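Local coordinates for conserved hypothetical protein (Chlorobium tepidum TLS, PDB 1T6S) that probably takes part in chromosome partitioning during cell division, as the ScpB subunit of the bacterial segregation and condensation complex, built on winged-helix domains, at residues L79-L84 with I88-S93; E98-V103 with D127-R132. All coordinates share one frame; numbering follows the deposited sequence.

Contact 1. Residues L79-L84 with I88-S93. With NO3 (nitrate ion), chain I.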
ATOM      1  N   LEU A  79      -3.317  20.655  16.037  1.00 37.51           N
ATOM      2  CA  LEU A  79      -2.014  20.991  15.464  1.00 34.85           C
ATOM      3  C   LEU A  79      -1.349  19.740  14.905  1.00 33.06           C
ATOM      4  O   LEU A  79      -0.802  19.763  13.803  1.00 32.66           O
ATOM      5  CB  LEU A  79      -1.107  21.626  16.528  1.00 39.26           C
ATOM      6  CG  LEU A  79      -1.573  22.971  17.101  1.00 40.50           C
ATOM      7  CD1 LEU A  79      -0.557  23.488  18.133  1.00 42.30           C
ATOM      8  CD2 LEU A  79      -1.738  23.966  15.985  1.00 39.66           C
ATOM      9  N   VAL A  80      -1.413  18.649  15.662  1.00 30.78           N
ATOM     10  CA  VAL A  80      -0.817  17.397  15.228  1.00 33.25           C
ATOM     11  C   VAL A  80      -1.479  16.901  13.944  1.00 35.05           C
ATOM     12  O   VAL A  80      -0.815  16.362  13.038  1.00 33.16           O
ATOM     13  CB  VAL A  80      -0.931  16.335  16.342  1.00 41.62           C
ATOM     14  CG1 VAL A  80      -0.394  14.985  15.870  1.00 41.09           C
ATOM     15  CG2 VAL A  80      -0.158  16.815  17.543  1.00 41.31           C
ATOM     16  N   ARG A  81      -2.787  17.117  13.848  1.00 34.71           N
ATOM     17  CA  ARG A  81      -3.519  16.692  12.663  1.00 37.51           C
ATOM     18  C   ARG A  81      -3.001  17.447  11.434  1.00 35.52           C
ATOM     19  O   ARG A  81      -2.780  16.853  10.383  1.00 35.67           O
ATOM     20  CB  ARG A  81      -5.031  16.931  12.838  1.00 57.92           C
ATOM     21  CG  ARG A  81      -5.906  15.906  12.094  1.00 64.86           C
ATOM     22  CD  ARG A  81      -7.401  16.147  12.333  1.00 68.37           C
ATOM     23  NE  ARG A  81      -8.005  16.984  11.295  1.00 74.76           N
ATOM     24  CZ  ARG A  81      -9.019  16.599  10.520  1.00 75.92           C
ATOM     25  NH1 ARG A  81      -9.537  15.390  10.675  1.00 78.19           N
ATOM     26  NH2 ARG A  81      -9.510  17.410   9.590  1.00 76.30           N
ATOM     27  N   GLN A  82      -2.790  18.752  11.567  1.00 37.77           N
ATOM     28  CA  GLN A  82      -2.293  19.532  10.442  1.00 36.86           C
ATOM     29  C   GLN A  82      -0.895  19.130   9.996  1.00 37.21           C
ATOM     30  O   GLN A  82      -0.513  19.377   8.850  1.00 37.80           O
ATOM     31  CB  GLN A  82      -2.303  21.014  10.778  1.00 37.39           C
ATOM     32  CG  GLN A  82      -3.674  21.524  11.136  1.00 38.57           C
ATOM     33  CD  GLN A  82      -3.636  22.961  11.606  1.00 39.28           C
ATOM     34  OE1 GLN A  82      -4.091  23.273  12.707  1.00 41.31           O
ATOM     35  NE2 GLN A  82      -3.089  23.845  10.777  1.00 36.39           N
ATOM     36  N   LEU A  83      -0.142  18.498  10.891  1.00 33.28           N
ATOM     37  CA  LEU A  83       1.213  18.073  10.591  1.00 30.09           C
ATOM     38  C   LEU A  83       1.277  16.667  10.007  1.00 29.96           C
ATOM     39  O   LEU A  83       1.867  16.448   8.953  1.00 28.37           O
ATOM     40  CB  LEU A  83       2.066  18.124  11.867  1.00 34.17           C
ATOM     41  CG  LEU A  83       3.515  17.596  11.750  1.00 37.04           C
ATOM     42  CD1 LEU A  83       4.311  18.507  10.817  1.00 35.66           C
ATOM     43  CD2 LEU A  83       4.186  17.551  13.130  1.00 37.74           C
ATOM     44  N   LEU A  84       0.674  15.712  10.705  1.00 29.83           N
ATOM     45  CA  LEU A  84       0.693  14.318  10.272  1.00 30.76           C
ATOM     46  C   LEU A  84      -0.283  13.987   9.149  1.00 30.85           C
ATOM     47  O   LEU A  84      -0.017  13.095   8.342  1.00 31.64           O
ATOM     48  CB  LEU A  84       0.401  13.397  11.463  1.00 34.09           C
ATOM     49  CG  LEU A  84       1.453  13.297  12.575  1.00 35.28           C
ATOM     50  CD1 LEU A  84       1.722  14.662  13.135  1.00 38.38           C
ATOM     51  CD2 LEU A  84       0.974  12.359  13.683  1.00 35.55           C
ATOM     52  N   ILE A  88      -4.889  18.145   2.084  1.00 38.81           N
ATOM     53  CA  ILE A  88      -4.430  17.796   0.740  1.00 38.90           C
ATOM     54  C   ILE A  88      -3.793  16.421   0.708  1.00 39.06           C
ATOM     55  O   ILE A  88      -4.016  15.635  -0.223  1.00 36.27           O
ATOM     56  CB  ILE A  88      -3.396  18.815   0.197  1.00 59.32           C
ATOM     57  CG1 ILE A  88      -3.942  20.239   0.331  1.00 61.83           C
ATOM     58  CG2 ILE A  88      -3.075  18.519  -1.266  1.00 59.30           C
ATOM     59  CD1 ILE A  88      -5.309  20.433  -0.270  1.00 63.59           C
ATOM     60  N   GLN A  89      -2.982  16.132   1.718  1.00 38.57           N
ATOM     61  CA  GLN A  89      -2.330  14.835   1.804  1.00 37.47           C
ATOM     62  C   GLN A  89      -3.407  13.758   1.956  1.00 36.90           C
ATOM     63  O   GLN A  89      -3.326  12.703   1.333  1.00 34.85           O
ATOM     64  CB  GLN A  89      -1.378  14.807   3.006  1.00 40.06           C
ATOM     65  CG  GLN A  89      -0.651  13.496   3.215  1.00 38.58           C
ATOM     66  CD  GLN A  89       0.082  13.475   4.543  1.00 41.62           C
ATOM     67  OE1 GLN A  89       1.029  14.243   4.752  1.00 41.94           O
ATOM     68  NE2 GLN A  89      -0.360  12.602   5.456  1.00 39.24           N
ATOM     69  N   ARG A  90      -4.428  14.041   2.765  1.00 33.83           N
ATOM     70  CA  ARG A  90      -5.507  13.080   2.990  1.00 34.51           C
ATOM     71  C   ARG A  90      -6.282  12.803   1.693  1.00 33.16           C
ATOM     72  O   ARG A  90      -6.659  11.666   1.428  1.00 30.60           O
ATOM     73  CB  ARG A  90      -6.451  13.595   4.087  1.00 42.34           C
ATOM     74  CG  ARG A  90      -5.911  13.404   5.507  1.00 46.37           C
ATOM     75  CD  ARG A  90      -6.459  14.461   6.440  1.00 50.21           C
ATOM     76  NE  ARG A  90      -7.911  14.488   6.430  1.00 55.26           N
ATOM     77  CZ  ARG A  90      -8.643  15.578   6.630  1.00 56.72           C
ATOM     78  NH1 ARG A  90      -8.051  16.744   6.853  1.00 57.33           N
ATOM     79  NH2 ARG A  90      -9.972  15.498   6.611  1.00 57.79           N
ATOM     80  N   ARG A  91      -6.522  13.848   0.902  1.00 35.06           N
ATOM     81  CA  ARG A  91      -7.220  13.722  -0.379  1.00 36.47           C
ATOM     82  C   ARG A  91      -6.445  12.801  -1.322  1.00 35.02           C
ATOM     83  O   ARG A  91      -7.018  11.888  -1.919  1.00 35.02           O
ATOM     84  CB  ARG A  91      -7.393  15.104  -1.029  1.00 62.41           C
ATOM     85  CG  ARG A  91      -8.428  16.006  -0.336  1.00 68.24           C
ATOM     86  CD  ARG A  91      -8.356  17.462  -0.842  1.00 73.95           C
ATOM     87  NE  ARG A  91      -8.703  17.600  -2.253  1.00 80.26           N
ATOM     88  CZ  ARG A  91      -8.666  18.745  -2.933  1.00 83.06           C
ATOM     89  NH1 ARG A  91      -8.289  19.862  -2.324  1.00 85.42           N
ATOM     90  NH2 ARG A  91      -9.013  18.774  -4.218  1.00 83.36           N
ATOM     91  N   LEU A  92      -5.141  13.035  -1.459  1.00 33.37           N
ATOM     92  CA  LEU A  92      -4.311  12.185  -2.320  1.00 32.85           C
ATOM     93  C   LEU A  92      -4.360  10.740  -1.830  1.00 30.62           C
ATOM     94  O   LEU A  92      -4.614   9.814  -2.608  1.00 30.78           O
ATOM     95  CB  LEU A  92      -2.863  12.681  -2.326  1.00 41.00           C
ATOM     96  CG  LEU A  92      -2.666  14.072  -2.960  1.00 45.62           C
ATOM     97  CD1 LEU A  92      -1.300  14.635  -2.550  1.00 46.65           C
ATOM     98  CD2 LEU A  92      -2.775  13.977  -4.487  1.00 46.13           C
ATOM     99  N   SER A  93      -4.107  10.546  -0.539  1.00 27.68           N
ATOM    100  CA  SER A  93      -4.149   9.212   0.050  1.00 28.49           C
ATOM    101  C   SER A  93      -5.496   8.503  -0.160  1.00 28.52           C
ATOM    102  O   SER A  93      -5.542   7.353  -0.602  1.00 28.44           O
ATOM    103  CB  SER A  93      -3.861   9.283   1.553  1.00 30.94           C
ATOM    104  OG  SER A  93      -2.502   9.601   1.799  1.00 33.88           O
TER
HETATM  105  N   NO3 I 408      -2.751  10.352   5.154  1.00 39.44           N
HETATM  106  O1  NO3 I 408      -2.715  11.126   4.176  1.00 37.82           O
HETATM  107  O2  NO3 I 408      -2.459  10.815   6.230  1.00 41.59           O
HETATM  108  O3  NO3 I 408      -3.074   9.197   4.956  1.00 34.89           O
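Gln89 reaches across to the C-terminal end of helix 77-84 and donates from NE2 to Leu84 O (2.9 Å, N-H...O angle 146°). CG stands anti to the backbone N (chi1 179°) and the chain stays extended beyond it, which carries the amide over the gap where the nearest CA atoms, of Leu84 and Gln89, are 9.0 Å apart. The donor meets the carbonyl off its axis and tilted out of its plane. The same NE2 also hydrogen-bonds to a nitrate ion, probably from the crystallisation liquor, with nitrate O2 at 2.9 Å and O1 at 3.1 Å, and thus bridges a helix-end carbonyl and an anion. Arg90 follows with a chain bent at chi3, its guanidinium plane turned 54° from that of Arg81. Arg81 CZ lies over one face of the Arg90 group, above its border rather than its middle, and Arg81 NH2 comes to 3.2 Å from Arg90 NH1: two donors of like charge, not a hydrogen bond. Acceptors are at hand for both: Trp105 O of the second subunit for Arg90 NE, Gln107 O of that subunit, weakly, for Arg81 NH1, and a further nitrate near the Arg81 side chain. Ser93 OG donates to nitrate O1 (2.8 Å), so Gln89 and Ser93, one turn apart on helix 87-106, hold the ion together. The contact spans the short break between helix 77-84 and helix 87-106, where Leu84 packs on Arg138 and Gln89 on Leu157 of the second subunit, from its strand 135-140 and helix 154-159.

Contact 2. Residues E98-V103 with D127-R132; sequences EVLAVV and DRLLAR. With NO3 (nitrate ion), chain C.
Leu129 points toward helix 87-106, and its two methyls are shared between Val99 and Leu100. CD1 lies against Val99 CG1 (3.8 Å) and just as near the backbone, 3.8 Å from Leu100 N, while CD2 rests against Leu100 CG (3.8 Å). The forked end thus straddles the step from Val99 to Leu100. Its CG sits anti to the carbonyl carbon (chi1 -68°), with CD1 continuing the extended chain (chi2 174°) to the helix backbone. Val99 offers a single methyl: its CB-CG1 bond runs anti to the backbone N (chi1 171°), and the side chain meets Leu129 at a slant. Leu100 leaves its helix to one side of the approach and presents its branch carbon rather than its end methyls. No hydrogen bond crosses the interface; all three touching residues are buried, and the helices come within 7.5 Å between the CA atoms of Leu100 and Leu129. Polar groups gather at the ends of the second segment instead. Asp127 N donates to O3 of a nitrate ion (2.9 Å), which Ile126 N and Lys111 NZ also bind, and Arg132 NH1 folds back to Arg128 O (3.0 Å), the donor tilted from the carbonyl plane. Ile135 of strand 135-140 packs on both Leu100 and Leu129, and helix 111-118 covers Val99 through Arg118. Three helices closing on a small antiparallel sheet form the core of a winged helix-turn-helix domain; here Leu129 joins the helix before the hairpin, 125-131, to the first helix of that domain.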
ATOM      1  N   GLU A  98      -9.051   4.447  -2.645  1.00 28.28           N
ATOM      2  CA  GLU A  98     -10.387   4.103  -3.165  1.00 30.74           C
ATOM      3  C   GLU A  98     -10.315   3.524  -4.588  1.00 28.40           C
ATOM      4  O   GLU A  98     -10.959   2.522  -4.885  1.00 29.79           O
ATOM      5  CB  GLU A  98     -11.315   5.336  -3.175  1.00 36.96           C
ATOM      6  CG  GLU A  98     -11.826   5.765  -1.803  1.00 44.75           C
ATOM      7  CD  GLU A  98     -12.805   6.955  -1.848  1.00 48.72           C
ATOM      8  OE1 GLU A  98     -13.351   7.321  -0.781  1.00 49.80           O
ATOM      9  OE2 GLU A  98     -13.026   7.527  -2.944  1.00 52.17           O
ATOM     10  N   VAL A  99      -9.539   4.163  -5.457  1.00 24.77           N
ATOM     11  CA  VAL A  99      -9.415   3.666  -6.815  1.00 25.91           C
ATOM     12  C   VAL A  99      -8.744   2.270  -6.760  1.00 24.96           C
ATOM     13  O   VAL A  99      -9.197   1.323  -7.409  1.00 23.89           O
ATOM     14  CB  VAL A  99      -8.603   4.651  -7.718  1.00 29.76           C
ATOM     15  CG1 VAL A  99      -8.300   4.009  -9.079  1.00 29.83           C
ATOM     16  CG2 VAL A  99      -9.399   5.940  -7.923  1.00 30.74           C
ATOM     17  N   LEU A 100      -7.689   2.139  -5.957  1.00 25.11           N
ATOM     18  CA  LEU A 100      -7.001   0.860  -5.796  1.00 25.53           C
ATOM     19  C   LEU A 100      -7.980  -0.219  -5.348  1.00 25.86           C
ATOM     20  O   LEU A 100      -7.924  -1.363  -5.801  1.00 25.70           O
ATOM     21  CB  LEU A 100      -5.909   0.948  -4.728  1.00 29.87           C
ATOM     22  CG  LEU A 100      -4.562   0.346  -5.119  1.00 34.89           C
ATOM     23  CD1 LEU A 100      -3.662   0.258  -3.887  1.00 34.34           C
ATOM     24  CD2 LEU A 100      -4.744  -0.998  -5.766  1.00 34.68           C
ATOM     25  N   ALA A 101      -8.859   0.154  -4.423  1.00 24.26           N
ATOM     26  CA  ALA A 101      -9.868  -0.741  -3.883  1.00 23.22           C
ATOM     27  C   ALA A 101     -10.842  -1.178  -4.975  1.00 24.64           C
ATOM     28  O   ALA A 101     -11.213  -2.346  -5.041  1.00 26.58           O
ATOM     29  CB  ALA A 101     -10.640  -0.032  -2.748  1.00 31.00           C
ATOM     30  N   VAL A 102     -11.261  -0.232  -5.818  1.00 26.11           N
ATOM     31  CA  VAL A 102     -12.184  -0.522  -6.915  1.00 26.92           C
ATOM     32  C   VAL A 102     -11.535  -1.489  -7.913  1.00 27.55           C
ATOM     33  O   VAL A 102     -12.176  -2.425  -8.399  1.00 25.52           O
ATOM     34  CB  VAL A 102     -12.625   0.778  -7.646  1.00 31.88           C
ATOM     35  CG1 VAL A 102     -13.527   0.432  -8.844  1.00 34.86           C
ATOM     36  CG2 VAL A 102     -13.397   1.690  -6.674  1.00 33.59           C
ATOM     37  N   VAL A 103     -10.258  -1.267  -8.207  1.00 27.22           N
ATOM     38  CA  VAL A 103      -9.533  -2.159  -9.119  1.00 26.46           C
ATOM     39  C   VAL A 103      -9.407  -3.563  -8.509  1.00 27.02           C
ATOM     40  O   VAL A 103      -9.671  -4.582  -9.172  1.00 25.93           O
ATOM     41  CB  VAL A 103      -8.147  -1.600  -9.459  1.00 24.70           C
ATOM     42  CG1 VAL A 103      -7.397  -2.577 -10.418  1.00 25.92           C
ATOM     43  CG2 VAL A 103      -8.318  -0.242 -10.125  1.00 25.12           C
ATOM     44  N   ASP A 127      -2.974   6.947 -13.148  1.00 27.66           N
ATOM     45  CA  ASP A 127      -1.590   7.241 -13.494  1.00 30.47           C
ATOM     46  C   ASP A 127      -0.696   7.098 -12.263  1.00 30.48           C
ATOM     47  O   ASP A 127       0.408   6.555 -12.350  1.00 29.51           O
ATOM     48  CB  ASP A 127      -1.430   8.664 -14.056  1.00 43.14           C
ATOM     49  CG  ASP A 127      -1.889   8.789 -15.501  1.00 46.76           C
ATOM     50  OD1 ASP A 127      -1.854   7.782 -16.240  1.00 49.10           O
ATOM     51  OD2 ASP A 127      -2.269   9.906 -15.903  1.00 49.35           O
ATOM     52  N   ARG A 128      -1.174   7.575 -11.117  1.00 35.07           N
ATOM     53  CA  ARG A 128      -0.385   7.490  -9.890  1.00 37.51           C
ATOM     54  C   ARG A 128      -0.142   6.040  -9.491  1.00 34.13           C
ATOM     55  O   ARG A 128       0.975   5.665  -9.135  1.00 35.20           O
ATOM     56  CB  ARG A 128      -1.070   8.263  -8.753  1.00 40.26           C
ATOM     57  CG  ARG A 128      -1.207   9.750  -9.033  1.00 43.90           C
ATOM     58  CD  ARG A 128      -1.421  10.560  -7.750  1.00 49.81           C
ATOM     59  NE  ARG A 128      -2.635  10.166  -7.033  1.00 54.46           N
ATOM     60  CZ  ARG A 128      -3.858  10.616  -7.289  1.00 56.76           C
ATOM     61  NH1 ARG A 128      -4.049  11.500  -8.257  1.00 59.01           N
ATOM     62  NH2 ARG A 128      -4.884  10.166  -6.576  1.00 55.38           N
ATOM     63  N   LEU A 129      -1.175   5.213  -9.606  1.00 32.69           N
ATOM     64  CA  LEU A 129      -1.059   3.808  -9.235  1.00 30.26           C
ATOM     65  C   LEU A 129      -0.158   3.049 -10.212  1.00 32.21           C
ATOM     66  O   LEU A 129       0.571   2.137  -9.814  1.00 30.13           O
ATOM     67  CB  LEU A 129      -2.458   3.174  -9.142  1.00 29.04           C
ATOM     68  CG  LEU A 129      -3.333   3.706  -7.978  1.00 29.50           C
ATOM     69  CD1 LEU A 129      -4.732   3.134  -8.056  1.00 25.01           C
ATOM     70  CD2 LEU A 129      -2.675   3.319  -6.646  1.00 27.83           C
ATOM     71  N   LEU A 130      -0.184   3.438 -11.484  1.00 32.60           N
ATOM     72  CA  LEU A 130       0.674   2.791 -12.481  1.00 34.56           C
ATOM     73  C   LEU A 130       2.135   3.168 -12.219  1.00 34.45           C
ATOM     74  O   LEU A 130       3.018   2.317 -12.294  1.00 35.11           O
ATOM     75  CB  LEU A 130       0.283   3.219 -13.900  1.00 36.32           C
ATOM     76  CG  LEU A 130      -0.970   2.583 -14.516  1.00 35.22           C
ATOM     77  CD1 LEU A 130      -1.458   3.444 -15.672  1.00 37.36           C
ATOM     78  CD2 LEU A 130      -0.670   1.157 -14.993  1.00 35.57           C
ATOM     79  N   ALA A 131       2.380   4.439 -11.915  1.00 39.29           N
ATOM     80  CA  ALA A 131       3.730   4.923 -11.638  1.00 41.19           C
ATOM     81  C   ALA A 131       4.333   4.260 -10.390  1.00 42.81           C
ATOM     82  O   ALA A 131       5.556   4.205 -10.239  1.00 43.81           O
ATOM     83  CB  ALA A 131       3.720   6.451 -11.482  1.00 42.13           C
ATOM     84  N   ARG A 132       3.475   3.736  -9.515  1.00 40.39           N
ATOM     85  CA  ARG A 132       3.915   3.064  -8.288  1.00 38.67           C
ATOM     86  C   ARG A 132       3.941   1.547  -8.451  1.00 38.87           C
ATOM     87  O   ARG A 132       4.262   0.821  -7.514  1.00 38.67           O
ATOM     88  CB  ARG A 132       2.991   3.440  -7.123  1.00 36.32           C
ATOM     89  CG  ARG A 132       3.132   4.885  -6.709  1.00 37.86           C
ATOM     90  CD  ARG A 132       1.934   5.396  -5.925  1.00 39.74           C
ATOM     91  NE  ARG A 132       2.167   6.741  -5.410  1.00 37.74           N
ATOM     92  CZ  ARG A 132       2.375   7.815  -6.160  1.00 40.98           C
ATOM     93  NH1 ARG A 132       2.376   7.716  -7.489  1.00 39.81           N
ATOM     94  NH2 ARG A 132       2.605   8.990  -5.579  1.00 40.56           N
TER
HETATM   95  N   NO3 C 402      -6.227   8.541 -14.276  1.00 38.95           N
HETATM   96  O1  NO3 C 402      -6.881   8.745 -15.326  1.00 39.41           O
HETATM   97  O2  NO3 C 402      -6.847   8.209 -13.310  1.00 40.77           O
HETATM   98  O3  NO3 C 402      -5.036   8.692 -14.323  1.00 37.70           O

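How the contacts relate
From the N terminus the chain reaches contact 1 first, where 79-84 and 88-93 lie on either side of a three-residue break, so the loop closed is very short. Contact 2 opens only afterwards, closing a longer excursion of 23 residues that takes in helix 111-118. The two are therefore in series, neither nested nor crossed, with centres about 20 Å apart. Helix 87-106 serves both: its beginning meets helix 77-84, and its later turns pack on helix 125-131. It thus links the short connecting helix to the C-terminal winged-helix domain. The second subunit touches both contacts, placing this shared helix at the dimer interface.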